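SusD-like carbohydrate binding protein (Bacteroides vulgatus, PDB 3LEW) belongs to the SusD family and probably binds carbohydrate at the bacterial outer membrane. Local coordinates at residues 474-477 against 478-482; 35-38 against 39-42. All coordinates share one frame; numbering follows the deposited sequence. Where two conformers were deposited one is given.

Contact 1: residues 474-477 against 478-482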
loop_
_atom_site.group_PDB
_atom_site.type_symbol
_atom_site.label_atom_id
_atom_site.label_comp_id
_atom_site.label_asym_id
_atom_site.label_seq_id
_atom_site.Cartn_x
_atom_site.Cartn_y
_atom_site.Cartn_z
ATOM N N ASP A 474 -18.578 12.781 -4.427
ATOM C CA ASP A 474 -19.785 13.571 -4.628
ATOM C C ASP A 474 -20.166 13.653 -6.118
ATOM O O ASP A 474 -21.372 13.574 -6.464
ATOM C CB ASP A 474 -19.622 14.986 -4.075
ATOM C CG ASP A 474 -19.703 15.037 -2.537
ATOM O OD1 ASP A 474 -20.182 14.083 -1.868
ATOM O OD2 ASP A 474 -19.284 16.064 -2.005
ATOM N N SER A 475 -19.175 13.854 -6.987
ATOM C CA SER A 475 -19.434 13.973 -8.422
ATOM C C SER A 475 -20.076 12.705 -8.952
ATOM O O SER A 475 -21.037 12.766 -9.718
ATOM C CB SER A 475 -18.161 14.322 -9.217
ATOM O OG SER A 475 -18.486 14.532 -10.588
ATOM N N GLU A 476 -19.562 11.546 -8.529
ATOM C CA GLU A 476 -20.138 10.282 -8.974
ATOM C C GLU A 476 -21.577 10.123 -8.481
ATOM O O GLU A 476 -22.432 9.658 -9.198
ATOM C CB GLU A 476 -19.293 9.097 -8.477
ATOM C CG GLU A 476 -19.821 7.731 -8.892
ATOM C CD GLU A 476 -19.461 7.334 -10.317
ATOM O OE1 GLU A 476 -18.485 7.913 -10.876
ATOM O OE2 GLU A 476 -20.134 6.393 -10.819
ATOM N N GLU A 477 -21.841 10.521 -7.237
ATOM C CA GLU A 477 -23.241 10.453 -6.718
ATOM C C GLU A 477 -24.226 11.303 -7.493
ATOM O O GLU A 477 -25.423 10.970 -7.600
ATOM C CB GLU A 477 -23.270 10.789 -5.229
ATOM C CG GLU A 477 -22.644 9.658 -4.416
ATOM C CD GLU A 477 -22.858 9.786 -2.916
ATOM O OE1 GLU A 477 -23.088 10.908 -2.429
ATOM O OE2 GLU A 477 -22.746 8.774 -2.214
ATOM N N LEU A 478 -23.747 12.402 -8.060
ATOM C CA LEU A 478 -24.597 13.234 -8.903
ATOM C C LEU A 478 -24.757 12.668 -10.286
ATOM O O LEU A 478 -25.857 12.575 -10.791
ATOM C CB LEU A 478 -24.034 14.657 -9.012
ATOM C CG LEU A 478 -24.175 15.550 -7.801
ATOM C CD1 LEU A 478 -23.552 16.908 -8.131
ATOM C CD2 LEU A 478 -25.688 15.715 -7.394
ATOM N N ALA A 479 -23.647 12.311 -10.894
ATOM C CA ALA A 479 -23.622 11.918 -12.290
ATOM C C ALA A 479 -24.201 10.537 -12.532
ATOM O O ALA A 479 -24.784 10.279 -13.580
ATOM C CB ALA A 479 -22.176 11.974 -12.828
ATOM N N ASN A 480 -23.989 9.604 -11.605
ATOM C CA ASN A 480 -24.452 8.231 -11.774
ATOM C C ASN A 480 -25.772 8.035 -11.067
ATOM O O ASN A 480 -25.820 7.778 -9.882
ATOM C CB ASN A 480 -23.349 7.245 -11.296
ATOM C CG ASN A 480 -23.711 5.777 -11.502
ATOM O OD1 ASN A 480 -24.846 5.447 -11.812
ATOM N ND2 ASN A 480 -22.721 4.897 -11.331
ATOM N N LYS A 481 -26.871 8.122 -11.810
ATOM C CA LYS A 481 -28.191 8.098 -11.203
ATOM C C LYS A 481 -28.582 6.718 -10.725
ATOM O O LYS A 481 -29.521 6.590 -9.968
ATOM C CB LYS A 481 -29.242 8.649 -12.163
ATOM C CG LYS A 481 -28.909 10.082 -12.665
ATOM C CD LYS A 481 -29.252 11.104 -11.621
ATOM C CE LYS A 481 -29.271 12.523 -12.218
ATOM N NZ LYS A 481 -27.974 13.036 -12.644
ATOM N N ASN A 482 -27.860 5.690 -11.157
ATOM C CA ASN A 482 -28.161 4.310 -10.762
ATOM C C ASN A 482 -27.187 3.693 -9.741
ATOM O O ASN A 482 -27.207 2.472 -9.495
ATOM C CB ASN A 482 -28.141 3.464 -12.021
ATOM C CG ASN A 482 -29.178 3.932 -13.059
ATOM O OD1 ASN A 482 -28.822 4.211 -14.202
ATOM N ND2 ASN A 482 -30.416 4.058 -12.653
HETATM O O HOH W 1 -27.197 8.013 -7.667
#
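Glu476 and Asn480, one helical turn apart, lie side by side and point the same way at the end of helix 474-479. With CG anti to the backbone N (chi1 180°), the Glu476 chain bends at its second torsion, which brings the carboxylate beside the Asn480 amide. OE2 of Glu476 accepts from ND2 of Asn480 at 3.0 Å, a nearly straight bond that meets the oxygen close to its C-O direction. The acceptor lies in the amide plane of Asn480, although the carboxylate itself is turned 75° from that plane. The same two residues are joined through their backbones, Asn480 N giving to Glu476 O at 2.9 Å. ND2 of Asn480 also bonds to Lys165 O, while OE1 of Glu476 takes Trp87 NE1 and OE2 a glycol probably from the crystallisation liquor, so both flat groups are fixed in rotation.

Asn480 is the first residue to leave helical geometry. Its OD1 accepts from Asn482 N at 3.1 Å, an Asx turn that leads the chain out of the helix. A water gives a 2.6 Å bond to Asn480 O and a weak one to Glu477 O. Lys481 NZ donates to Leu478 O at 2.9 Å. OE2 of Glu477 meets the Tyr484 hydroxyl in a hydrogen bond and Lys489 in a salt bridge.

The buried Asn480 amide thus ties the end of this short surface helix to its own exit and to the neighbouring loop; the nearby N-H donors would probably stabilise the Glu476 carboxylate as an anion.

Contact 2: residues 35-38 against 39-42; sequences ETFN and SYAN
The carbonyl oxygen of Asn38 is gripped by side chains of the next residue, Ser39, and of Asn42, four positions on. ND2 of Asn42 reaches it at 3.1 Å in a nearly straight bond (167°), lying in the carbonyl plane with its own amide plane directed at the oxygen. The hydroxyl of Ser39 gives to the same oxygen at 2.6 Å, on a lone pair. Placed between its backbone N and carbonyl carbon (chi1 87°), Ser39 OG can also accept from Ala41 N, forming an ST turn over the type I beta turn from Ser39 to Asn42. Asn38 N completes the closure by donating to Asn42 O at 3.0 Å. ND2 of Asn38 donates to Gly81 O, OD1 of Asn42 bonds the Thr82 hydroxyl, and both side chains touch Leu85 of helix 81-103: this is the compact side of the loop.

The aromatic side is looser. The edge of Tyr40 is directed at the face of Phe37 in a T-shaped pair, with centroids 5.2 Å apart and planes at 69°, and Phe37 CE1 and Tyr40 CD1 come to 3.8 Å. Phe37 CD1 lies 3.5 Å from Ser39 O. An alanine in place of Phe37 is likely to leave the Tyr40 edge without its ring partner and open a gap beside Ser39 O. Exposed Ser39 and Tyr40 form the solvent side, Tyr40 also stacking on Tyr269; a water accepts from Ser39 N.

Dense polar bonding thus closes the loop after helix 19-35 back on itself, while its rings make weaker, less directional contacts at the surface.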
loop_
_atom_site.group_PDB
_atom_site.type_symbol
_atom_site.label_atom_id
_atom_site.label_comp_id
_atom_site.label_asym_id
_atom_site.label_seq_id
_atom_site.Cartn_x
_atom_site.Cartn_y
_atom_site.Cartn_z
ATOM N N GLU A 35 2.241 9.056 -11.384
ATOM C CA GLU A 35 2.829 10.393 -11.447
ATOM C C GLU A 35 1.880 11.563 -11.237
ATOM O O GLU A 35 2.350 12.706 -11.093
ATOM C CB GLU A 35 3.520 10.591 -12.797
ATOM C CG GLU A 35 4.771 9.788 -13.004
ATOM C CD GLU A 35 5.967 10.335 -12.193
ATOM O OE1 GLU A 35 6.443 11.457 -12.483
ATOM O OE2 GLU A 35 6.407 9.660 -11.260
ATOM N N THR A 36 0.563 11.330 -11.253
ATOM C CA THR A 36 -0.359 12.457 -11.304
ATOM C C THR A 36 -0.574 13.079 -9.912
ATOM O O THR A 36 -1.044 12.424 -9.008
ATOM C CB THR A 36 -1.718 11.990 -11.891
ATOM O OG1 THR A 36 -1.451 11.450 -13.196
ATOM C CG2 THR A 36 -2.716 13.148 -11.977
ATOM N N PHE A 37 -0.277 14.374 -9.799
ATOM C CA PHE A 37 -0.581 15.103 -8.577
ATOM C C PHE A 37 -2.060 15.462 -8.468
ATOM O O PHE A 37 -2.686 15.839 -9.471
ATOM C CB PHE A 37 0.184 16.423 -8.542
ATOM C CG PHE A 37 1.665 16.310 -8.200
ATOM C CD1 PHE A 37 2.089 16.010 -6.906
ATOM C CD2 PHE A 37 2.640 16.564 -9.166
ATOM C CE1 PHE A 37 3.465 15.967 -6.596
ATOM C CE2 PHE A 37 3.994 16.530 -8.813
ATOM C CZ PHE A 37 4.379 16.221 -7.524
ATOM N N ASN A 38 -2.588 15.453 -7.235
ATOM C CA ASN A 38 -3.755 16.318 -6.919
ATOM C C ASN A 38 -3.347 17.310 -5.803
ATOM O O ASN A 38 -3.577 17.082 -4.601
ATOM C CB ASN A 38 -5.012 15.497 -6.579
ATOM C CG ASN A 38 -6.220 16.372 -6.360
ATOM O OD1 ASN A 38 -6.249 17.533 -6.824
ATOM N ND2 ASN A 38 -7.219 15.859 -5.646
ATOM N N SER A 39 -2.690 18.390 -6.228
ATOM C CA SER A 39 -1.865 19.231 -5.342
ATOM C C SER A 39 -0.640 18.458 -4.936
ATOM O O SER A 39 -0.589 17.234 -5.015
ATOM C CB SER A 39 -2.616 19.759 -4.105
ATOM O OG SER A 39 -2.608 18.885 -2.969
ATOM N N TYR A 40 0.352 19.173 -4.433
ATOM C CA TYR A 40 1.527 18.540 -3.890
ATOM C C TYR A 40 1.279 17.572 -2.731
ATOM O O TYR A 40 2.127 16.717 -2.470
ATOM C CB TYR A 40 2.550 19.576 -3.454
ATOM C CG TYR A 40 3.318 20.224 -4.599
ATOM C CD1 TYR A 40 4.212 19.493 -5.347
ATOM C CD2 TYR A 40 3.153 21.574 -4.916
ATOM C CE1 TYR A 40 4.913 20.053 -6.395
ATOM C CE2 TYR A 40 3.878 22.154 -5.970
ATOM C CZ TYR A 40 4.753 21.378 -6.697
ATOM O OH TYR A 40 5.507 21.877 -7.742
ATOM N N ALA A 41 0.126 17.683 -2.058
ATOM C CA ALA A 41 -0.233 16.763 -0.964
ATOM C C ALA A 41 -0.477 15.337 -1.439
ATOM O O ALA A 41 -0.469 14.424 -0.639
ATOM C CB ALA A 41 -1.513 17.293 -0.192
ATOM N N ASN A 42 -0.762 15.157 -2.739
ATOM C CA ASN A 42 -1.121 13.844 -3.284
ATOM C C ASN A 42 -0.335 13.461 -4.533
ATOM O O ASN A 42 -0.822 13.646 -5.665
ATOM C CB ASN A 42 -2.620 13.836 -3.622
ATOM C CG ASN A 42 -3.470 14.023 -2.359
ATOM O OD1 ASN A 42 -3.503 13.121 -1.530
ATOM N ND2 ASN A 42 -4.134 15.179 -2.218
HETATM O O HOH W 2 -2.410 19.190 -8.958
#

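Both contacts are local and lie at the surface, each with a single buried asparagine, Asn480 in contact 1 and Asn42 in contact 2. They share no helix or strand: contact 1 ends helix 474-479, whereas contact 2 occupies the loop between helices 19-35 and 46-54. Their centres are 24 Å apart and their nearest atoms about 12 Å, without touching. Contact 1 lies farther from the chain's centre and adds a carboxylate-amide bond to helical backbone bonds, its salt bridges running to residues outside the two segments. In contact 2, side-chain amides and a hydroxyl share the bonding with the backbone of a turn, and aromatic packing is added.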